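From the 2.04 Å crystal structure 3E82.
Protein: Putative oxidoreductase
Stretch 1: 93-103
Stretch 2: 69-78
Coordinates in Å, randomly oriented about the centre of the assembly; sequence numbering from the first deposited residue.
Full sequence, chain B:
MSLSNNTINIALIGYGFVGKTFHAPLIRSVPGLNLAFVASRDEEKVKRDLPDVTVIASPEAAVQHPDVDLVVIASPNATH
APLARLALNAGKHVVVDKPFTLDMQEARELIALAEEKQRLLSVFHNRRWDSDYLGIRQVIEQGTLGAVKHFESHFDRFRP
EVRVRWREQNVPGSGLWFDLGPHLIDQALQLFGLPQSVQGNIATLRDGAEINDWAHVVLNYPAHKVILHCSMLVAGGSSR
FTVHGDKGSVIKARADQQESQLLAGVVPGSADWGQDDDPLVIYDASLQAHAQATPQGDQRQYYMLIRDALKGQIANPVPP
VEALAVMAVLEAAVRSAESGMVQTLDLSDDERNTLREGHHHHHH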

# COMPACT_ATOMS: atom_id res chain seq x y z
N HIS B 93 -35.48 -20.18 6.30
CA HIS B 93 -34.04 -20.11 6.11
C HIS B 93 -33.84 -18.67 5.65
O HIS B 93 -34.75 -18.08 5.03
CB HIS B 93 -33.59 -21.07 5.01
CG HIS B 93 -33.74 -22.51 5.39
ND1 HIS B 93 -33.06 -23.08 6.44
CD2 HIS B 93 -34.53 -23.49 4.88
CE1 HIS B 93 -33.42 -24.35 6.56
NE2 HIS B 93 -34.31 -24.62 5.62
N VAL B 94 -32.68 -18.10 5.92
CA VAL B 94 -32.45 -16.71 5.56
C VAL B 94 -31.10 -16.38 4.94
O VAL B 94 -30.06 -16.84 5.40
CB VAL B 94 -32.61 -15.80 6.80
CG1 VAL B 94 -32.45 -14.34 6.40
CG2 VAL B 94 -33.97 -16.05 7.45
N VAL B 95 -31.13 -15.57 3.88
CA VAL B 95 -29.93 -15.08 3.24
C VAL B 95 -30.09 -13.55 3.34
O VAL B 95 -31.10 -13.00 2.90
CB VAL B 95 -29.85 -15.48 1.75
CG1 VAL B 95 -28.88 -14.55 1.01
CG2 VAL B 95 -29.37 -16.94 1.64
N VAL B 96 -29.11 -12.89 3.95
CA VAL B 96 -29.16 -11.44 4.12
C VAL B 96 -28.13 -10.72 3.27
O VAL B 96 -26.94 -11.02 3.32
CB VAL B 96 -28.91 -11.05 5.60
CG1 VAL B 96 -29.20 -9.56 5.80
CG2 VAL B 96 -29.74 -11.91 6.52
N ASP B 97 -28.61 -9.78 2.47
CA ASP B 97 -27.75 -8.97 1.62
C ASP B 97 -26.90 -8.11 2.58
O ASP B 97 -27.35 -7.79 3.68
CB ASP B 97 -28.63 -8.09 0.74
CG ASP B 97 -27.90 -7.54 -0.46
OD1 ASP B 97 -27.41 -8.34 -1.28
OD2 ASP B 97 -27.82 -6.29 -0.57
N LYS B 98 -25.69 -7.74 2.19
CA LYS B 98 -24.88 -6.91 3.07
C LYS B 98 -25.56 -5.54 3.26
O LYS B 98 -26.19 -5.02 2.34
CB LYS B 98 -23.46 -6.72 2.50
CG LYS B 98 -22.62 -8.00 2.42
CD LYS B 98 -21.17 -7.68 2.07
CE LYS B 98 -21.03 -7.03 0.70
NZ LYS B 98 -21.35 -7.98 -0.39
N PRO B 99 -25.45 -4.95 4.46
CA PRO B 99 -24.76 -5.50 5.63
C PRO B 99 -25.61 -6.49 6.41
O PRO B 99 -26.84 -6.36 6.48
CB PRO B 99 -24.46 -4.25 6.45
CG PRO B 99 -25.70 -3.43 6.23
CD PRO B 99 -25.87 -3.56 4.71
N PHE B 100 -24.94 -7.47 6.99
CA PHE B 100 -25.58 -8.51 7.80
C PHE B 100 -26.53 -7.81 8.79
O PHE B 100 -27.74 -8.02 8.77
CB PHE B 100 -24.49 -9.28 8.55
CG PHE B 100 -24.99 -10.44 9.36
CD1 PHE B 100 -24.13 -11.11 10.23
CD2 PHE B 100 -26.32 -10.86 9.28
CE1 PHE B 100 -24.58 -12.17 11.02
CE2 PHE B 100 -26.78 -11.92 10.06
CZ PHE B 100 -25.91 -12.57 10.93
N THR B 101 -25.94 -7.00 9.67
CA THR B 101 -26.67 -6.23 10.67
C THR B 101 -25.95 -4.89 10.77
O THR B 101 -24.95 -4.65 10.07
CB THR B 101 -26.64 -6.91 12.06
OG1 THR B 101 -25.28 -7.10 12.46
CG2 THR B 101 -27.36 -8.25 12.03
N LEU B 102 -26.43 -4.01 11.64
CA LEU B 102 -25.78 -2.71 11.79
C LEU B 102 -24.72 -2.71 12.88
O LEU B 102 -23.84 -1.85 12.90
CB LEU B 102 -26.83 -1.62 12.02
CG LEU B 102 -27.80 -1.48 10.84
CD1 LEU B 102 -28.74 -0.31 11.08
CD2 LEU B 102 -27.01 -1.26 9.54
N ASP B 103 -24.80 -3.67 13.80
CA ASP B 103 -23.80 -3.79 14.86
C ASP B 103 -23.55 -5.25 15.18
O ASP B 103 -24.36 -6.11 14.85
CB ASP B 103 -24.18 -3.00 16.13
CG ASP B 103 -25.35 -3.59 16.90
OD1 ASP B 103 -25.66 -4.80 16.75
OD2 ASP B 103 -25.96 -2.84 17.69
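Stretch 2 69-78: DLVVIASPNA

Stretch 2 lies beside stretch 1 as a parallel strand, and five backbone hydrogen bonds join the two. Val71 N donates to His93 O at 2.8 Å. Val95 N donates to Val71 O at 2.9 Å. Ile73 N donates to Val95 O, also at 2.9 Å. The ladder is extended at its start by His93 N, which donates to Asp69 O at 3.1 Å, and at its end by Asp97 N, which donates to Ile73 O at 3.0 Å. Donors alternate between the stretches, as a parallel pairing requires: Val71 and Ile73 each use both N and O, and so do His93 and Val95. Four of the bonds are nearly straight; the one from Asp97 is more bent, at 155°.

Residues 70-73 are in extended beta conformation and run in the same direction as the strand formed by residues 93-96 of stretch 1. The two axes cross at -16° and approach to 4.6 Å. The register is simple. Leu70 sits beside His93, with CA to CA at 4.6 Å. Val71 pairs with Val94 at 4.9 Å between CA atoms, Val72 with Val95 at 4.8 Å, and Ile73 with Val96 at 4.9 Å. Close CA-H...O contacts supplement the ladder: Val94 CA lies 3.4 Å from Val71 O, and Val72 CA lies 3.4 Å from Val95 O.

One water links the two stretches near Asp97. It donates to Asp97 OD2 at 2.8 Å and to Ser75 O at 3.2 Å. It ties the Asp97 side chain to the backbone of Ser75, which makes no direct contact with stretch 1.

Side chains alternate across the sheet. Leu70 and Val72 share a face with His93 and Val95. There Leu70 CD1 reaches His93 CB at 3.6 Å and Val95 CG2 at 4.1 Å, so one methyl touches both neighbours. Val72 CG2 packs on Val95 CB at 4.3 Å. Val71 and Ile73 lie on the other face with Val94 and Val96. Ile73 has chi1 m and chi2 t, and its CD1 meets Val94 CG1 at 4.0 Å.

Beyond Ile73 the fit loosens. Ala74 is still near Asp97, with CA to CA at 5.5 Å. Ser75 and Pro76 make no direct contact with stretch 1. Asn77 returns: its ND2 comes within 3.1 Å of Pro99 CD, a close contact but not a hydrogen bond. The peptide bond before Pro99 is cis. Leu102 CD1 rests 4.2 Å from Ala78 CA, at the far end of the contact. In all, 642 Å² is buried between the stretches, both sides summed.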

# COMPACT_ATOMS: atom_id res chain seq x y z
N ASP B 69 -39.80 -21.15 1.84
CA ASP B 69 -38.80 -21.99 2.49
C ASP B 69 -37.58 -21.14 2.83
O ASP B 69 -36.97 -21.29 3.88
CB ASP B 69 -38.33 -23.12 1.56
CG ASP B 69 -39.44 -24.06 1.14
OD1 ASP B 69 -40.19 -24.54 2.02
OD2 ASP B 69 -39.57 -24.33 -0.07
N LEU B 70 -37.24 -20.25 1.91
CA LEU B 70 -36.08 -19.39 2.08
C LEU B 70 -36.39 -17.93 1.79
O LEU B 70 -37.00 -17.60 0.78
CB LEU B 70 -34.96 -19.86 1.15
CG LEU B 70 -33.75 -18.94 0.95
CD1 LEU B 70 -33.01 -18.75 2.26
CD2 LEU B 70 -32.85 -19.54 -0.10
N VAL B 71 -35.93 -17.06 2.68
CA VAL B 71 -36.13 -15.63 2.54
C VAL B 71 -34.81 -14.96 2.15
O VAL B 71 -33.78 -15.20 2.78
CB VAL B 71 -36.63 -15.01 3.88
CG1 VAL B 71 -36.64 -13.49 3.80
CG2 VAL B 71 -38.03 -15.53 4.19
N VAL B 72 -34.83 -14.15 1.10
CA VAL B 72 -33.65 -13.42 0.64
C VAL B 72 -33.95 -11.93 0.93
O VAL B 72 -34.82 -11.33 0.30
CB VAL B 72 -33.39 -13.63 -0.88
CG1 VAL B 72 -32.24 -12.73 -1.34
CG2 VAL B 72 -33.05 -15.09 -1.16
N ILE B 73 -33.22 -11.36 1.87
CA ILE B 73 -33.43 -9.97 2.27
C ILE B 73 -32.57 -8.98 1.50
O ILE B 73 -31.35 -8.93 1.65
CB ILE B 73 -33.22 -9.83 3.77
CG1 ILE B 73 -34.14 -10.82 4.49
CG2 ILE B 73 -33.48 -8.39 4.22
CD1 ILE B 73 -34.10 -10.73 6.00
N ALA B 74 -33.24 -8.18 0.67
CA ALA B 74 -32.59 -7.18 -0.16
C ALA B 74 -33.31 -5.83 -0.02
O ALA B 74 -33.39 -5.06 -0.97
CB ALA B 74 -32.59 -7.63 -1.61
N SER B 75 -33.85 -5.59 1.17
CA SER B 75 -34.57 -4.35 1.48
C SER B 75 -33.56 -3.37 2.09
O SER B 75 -32.38 -3.70 2.21
CB SER B 75 -35.70 -4.68 2.45
OG SER B 75 -35.23 -5.46 3.54
N PRO B 76 -34.00 -2.15 2.48
CA PRO B 76 -33.08 -1.17 3.08
C PRO B 76 -32.26 -1.72 4.25
O PRO B 76 -32.73 -2.56 5.01
CB PRO B 76 -34.02 -0.05 3.52
CG PRO B 76 -35.09 -0.08 2.46
CD PRO B 76 -35.35 -1.58 2.33
N ASN B 77 -31.04 -1.21 4.39
CA ASN B 77 -30.10 -1.63 5.44
C ASN B 77 -30.68 -1.78 6.85
O ASN B 77 -30.43 -2.77 7.53
CB ASN B 77 -28.92 -0.65 5.49
CG ASN B 77 -27.91 -0.89 4.38
OD1 ASN B 77 -28.26 -1.38 3.30
ND2 ASN B 77 -26.65 -0.54 4.64
N ALA B 78 -31.45 -0.79 7.28
CA ALA B 78 -32.04 -0.81 8.61
C ALA B 78 -33.08 -1.92 8.83
O ALA B 78 -33.47 -2.18 9.96
CB ALA B 78 -32.67 0.55 8.93
O HOH W 1 -29.75 -4.70 0.73